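Local coordinates for digeranylgeranylglycerophospholipid reductase (Sulfolobus acidocaldarius, PDB 3ATR), which reduces the geranylgeranyl chains of archaeal membrane lipid precursors to saturated phytanyl chains, using one bound FAD per subunit, at residues V294-G299 with A346-F351. Residues are numbered along the deposited sequence; the frame is centred on the assembly and turned at random. Where two conformers were deposited one is given.
With PPV (pyrophosphate), chain D; FDA (dihydroflavine-adenine dinucleotide), chain B.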
loop_
_atom_site.group_PDB
_atom_site.type_symbol
_atom_site.label_atom_id
_atom_site.label_comp_id
_atom_site.label_asym_id
_atom_site.label_seq_id
_atom_site.Cartn_x
_atom_site.Cartn_y
_atom_site.Cartn_z
ATOM N N VAL A 294 -0.642 -2.479 0.842
ATOM C CA VAL A 294 0.204 -1.412 1.412
ATOM C C VAL A 294 1.137 -1.988 2.510
ATOM O O VAL A 294 0.711 -2.867 3.318
ATOM C CB VAL A 294 -0.734 -0.403 2.097
ATOM C CG1 VAL A 294 0.014 0.685 2.759
ATOM C CG2 VAL A 294 -1.698 0.229 1.092
ATOM N N ASN A 295 2.349 -1.425 2.604
ATOM C CA ASN A 295 3.254 -1.777 3.675
ATOM C C ASN A 295 2.618 -1.411 5.032
ATOM O O ASN A 295 2.245 -0.235 5.236
ATOM C CB ASN A 295 4.533 -0.927 3.503
ATOM C CG ASN A 295 5.600 -1.345 4.451
ATOM O OD1 ASN A 295 5.459 -1.190 5.689
ATOM N ND2 ASN A 295 6.654 -1.947 3.914
ATOM N N PRO A 296 2.475 -2.396 5.959
ATOM C CA PRO A 296 1.731 -2.109 7.183
ATOM C C PRO A 296 2.502 -1.191 8.151
ATOM O O PRO A 296 1.884 -0.594 9.034
ATOM C CB PRO A 296 1.557 -3.507 7.820
ATOM C CG PRO A 296 1.589 -4.460 6.659
ATOM C CD PRO A 296 2.711 -3.850 5.804
ATOM N N VAL A 297 3.803 -1.118 8.004
ATOM C CA VAL A 297 4.593 -0.272 8.942
ATOM C C VAL A 297 4.614 1.188 8.507
ATOM O O VAL A 297 4.181 2.080 9.275
ATOM C CB VAL A 297 5.967 -0.832 9.185
ATOM C CG1 VAL A 297 6.905 0.232 9.918
ATOM C CG2 VAL A 297 5.796 -2.071 10.076
ATOM N N HIS A 298 5.042 1.427 7.262
ATOM C CA HIS A 298 5.186 2.811 6.802
ATOM C C HIS A 298 4.062 3.338 5.865
ATOM O O HIS A 298 4.090 4.506 5.477
ATOM C CB HIS A 298 6.580 3.061 6.209
ATOM C CG HIS A 298 6.931 2.224 5.016
ATOM N ND1 HIS A 298 6.130 2.145 3.889
ATOM C CD2 HIS A 298 8.020 1.451 4.755
ATOM C CE1 HIS A 298 6.719 1.390 2.978
ATOM N NE2 HIS A 298 7.868 0.950 3.480
ATOM N N GLY A 299 3.111 2.492 5.480
ATOM C CA GLY A 299 1.939 2.952 4.769
ATOM C C GLY A 299 2.216 3.188 3.277
ATOM O O GLY A 299 1.369 3.684 2.586
ATOM N N ALA A 346 2.931 -9.590 5.665
ATOM C CA ALA A 346 2.351 -10.333 6.785
ATOM C C ALA A 346 3.244 -10.192 8.035
ATOM O O ALA A 346 2.771 -9.895 9.141
ATOM C CB ALA A 346 2.189 -11.822 6.422
ATOM N N SER A 347 4.546 -10.319 7.827
ATOM C CA SER A 347 5.509 -10.125 8.947
ATOM C C SER A 347 5.423 -8.703 9.513
ATOM O O SER A 347 5.441 -8.496 10.727
ATOM C CB SER A 347 6.914 -10.466 8.421
ATOM O OG SER A 347 7.879 -10.094 9.369
ATOM N N LEU A 348 5.320 -7.703 8.626
ATOM C CA LEU A 348 5.214 -6.310 9.029
ATOM C C LEU A 348 3.896 -5.937 9.731
ATOM O O LEU A 348 3.871 -4.986 10.531
ATOM C CB LEU A 348 5.468 -5.400 7.818
ATOM C CG LEU A 348 6.930 -5.408 7.345
ATOM C CD1 LEU A 348 7.138 -4.485 6.149
ATOM C CD2 LEU A 348 7.948 -5.041 8.468
ATOM N N ASP A 349 2.820 -6.663 9.411
ATOM C CA ASP A 349 1.524 -6.554 10.089
ATOM C C ASP A 349 1.700 -6.886 11.575
ATOM O O ASP A 349 1.201 -6.146 12.456
ATOM C CB ASP A 349 0.501 -7.493 9.379
ATOM C CG ASP A 349 -0.966 -7.206 9.757
ATOM O OD1 ASP A 349 -1.223 -6.362 10.628
ATOM O OD2 ASP A 349 -1.882 -7.819 9.152
ATOM N N ILE A 350 2.457 -7.953 11.857
ATOM C CA ILE A 350 2.796 -8.260 13.243
ATOM C C ILE A 350 3.680 -7.178 13.825
ATOM O O ILE A 350 3.389 -6.657 14.916
ATOM C CB ILE A 350 3.414 -9.674 13.383
ATOM C CG1 ILE A 350 2.274 -10.682 13.170
ATOM C CG2 ILE A 350 4.163 -9.813 14.755
ATOM C CD1 ILE A 350 2.611 -12.147 13.428
ATOM N N PHE A 351 4.709 -6.765 13.091
ATOM C CA PHE A 351 5.583 -5.753 13.657
ATOM C C PHE A 351 4.838 -4.439 13.975
ATOM O O PHE A 351 5.088 -3.826 15.011
ATOM C CB PHE A 351 6.781 -5.505 12.767
ATOM C CG PHE A 351 7.884 -4.698 13.397
ATOM C CD1 PHE A 351 8.368 -5.011 14.660
ATOM C CD2 PHE A 351 8.514 -3.699 12.656
ATOM C CE1 PHE A 351 9.402 -4.283 15.214
ATOM C CE2 PHE A 351 9.582 -2.965 13.208
ATOM C CZ PHE A 351 10.013 -3.261 14.485
HETATM O O11 PPV D . 9.226 -1.199 2.410
HETATM P P1 PPV D . 8.956 -1.149 0.929
HETATM O O21 PPV D . 9.779 -2.103 0.103
HETATM O O31 PPV D . 7.514 -1.040 0.503
HETATM O OPP PPV D . 9.488 0.297 0.487
HETATM P P2 PPV D . 11.042 0.694 0.534
HETATM O O12 PPV D . 11.680 -0.117 -0.581
HETATM O O22 PPV D . 10.949 2.176 0.280
HETATM O O32 PPV D . 11.504 0.331 1.928
HETATM P PA FDA B . -5.946 4.450 -6.242
HETATM O O1A FDA B . -6.897 4.896 -5.167
HETATM O O2A FDA B . -4.786 5.351 -6.583
HETATM O O5B FDA B . -6.699 4.315 -7.628
HETATM C C5B FDA B . -8.021 3.667 -7.682
HETATM C C4B FDA B . -8.761 4.207 -8.903
HETATM O O4B FDA B . -10.002 3.515 -9.058
HETATM C C3B FDA B . -9.102 5.693 -8.779
HETATM O O3B FDA B . -8.433 6.425 -9.825
HETATM C C2B FDA B . -10.621 5.727 -8.856
HETATM O O2B FDA B . -11.162 6.797 -9.624
HETATM C C1B FDA B . -10.986 4.432 -9.560
HETATM N N9A FDA B . -12.270 3.822 -9.165
HETATM C C8A FDA B . -12.656 3.444 -7.915
HETATM N N7A FDA B . -13.854 2.798 -8.015
HETATM C C5A FDA B . -14.155 2.722 -9.354
HETATM C C6A FDA B . -15.219 2.190 -10.066
HETATM N N6A FDA B . -16.260 1.580 -9.419
HETATM N N1A FDA B . -15.217 2.323 -11.429
HETATM C C2A FDA B . -14.204 2.937 -12.112
HETATM N N3A FDA B . -13.147 3.456 -11.414
HETATM C C4A FDA B . -13.145 3.368 -10.058
HETATM N N1 FDA B . 2.141 5.255 -0.756
HETATM C C2 FDA B . 3.366 5.516 -1.229
HETATM O O2 FDA B . 3.852 4.647 -1.975
HETATM N N3 FDA B . 4.058 6.667 -0.904
HETATM C C4 FDA B . 3.539 7.618 -0.103
HETATM O O4 FDA B . 4.175 8.643 0.173
HETATM C C4X FDA B . 2.216 7.406 0.485
HETATM N N5 FDA B . 1.648 8.307 1.331
HETATM C C5X FDA B . 0.288 8.266 1.431
HETATM C C6 FDA B . -0.342 9.381 2.003
HETATM C C7 FDA B . -1.744 9.418 2.104
HETATM C C7M FDA B . -2.410 10.689 2.666
HETATM C C8 FDA B . -2.464 8.327 1.684
HETATM C C8M FDA B . -3.998 8.332 1.750
HETATM C C9 FDA B . -1.854 7.165 1.117
HETATM C C9A FDA B . -0.438 7.141 0.981
HETATM N N10 FDA B . 0.231 5.984 0.439
HETATM C C10 FDA B . 1.537 6.165 0.051
HETATM C "C1'" FDA B . -0.572 4.926 -0.223
HETATM C "C2'" FDA B . -0.747 5.079 -1.753
HETATM O "O2'" FDA B . -1.213 6.391 -2.073
HETATM C "C3'" FDA B . -1.769 4.048 -2.243
HETATM O "O3'" FDA B . -1.456 2.802 -1.588
HETATM C "C4'" FDA B . -1.746 3.800 -3.745
HETATM O "O4'" FDA B . -1.840 5.058 -4.430
HETATM C "C5'" FDA B . -2.986 2.960 -4.096
HETATM O "O5'" FDA B . -2.977 2.727 -5.521
HETATM P P FDA B . -4.265 2.058 -6.177
HETATM O O1P FDA B . -4.051 2.059 -7.687
HETATM O O2P FDA B . -4.510 0.765 -5.443
HETATM O O3P FDA B . -5.534 2.989 -5.737
#
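Leu348 of helix 332-355 meets three consecutive residues of the loop 294-299. The contacts are van der Waals, partly carbon on carbon and partly carbon against polar atoms. Its CB lies 3.7 Å from Pro296 CD, and the two side chains cross at about a right angle. Its CD2 faces Val297 CG2 at 4.0 Å. CD1 lies against the amide of Asn295, 3.4 Å from ND2. Pro296 also sets CB and CG against the backbone of Asp349, with CG 3.7 Å from its N. With Val297 CG1 anti to the backbone N (chi1 167°), CG2 is the branch turned to the helix. It lies near Leu348 O and meets Phe351 CD2 obliquely.

Hydrogen bonds shape the loop from within. Asn295 OD1 accepts from Val297 N at 2.8 Å, an Asx turn, and from His298 N at 3.1 Å, well above the carbonyl plane. Asn295 ND2 bonds Tyr341 OH. Asn295 CG lies 3.3 Å above the centre of the His298 ring. Asp349 CB points away from the loop, and its carboxylate forms salt bridges with Arg274, Arg352 and Arg353.

The strong ligand bond is at the ring edge. His298 NE2 donates to pyrophosphate O11 at 2.8 Å, in the ring plane. ND1 is hydrogen-bonded to Gly300 N, so both ring nitrogens are engaged. Lys344 and His56 also bind the pyrophosphate.

Helix 332-355 thus seats the loop and, through Lys344 and phospholipid-binding Tyr341, serves the ligand site. Asn295 backs His298, another phospholipid-binding residue, and probably helps orient it.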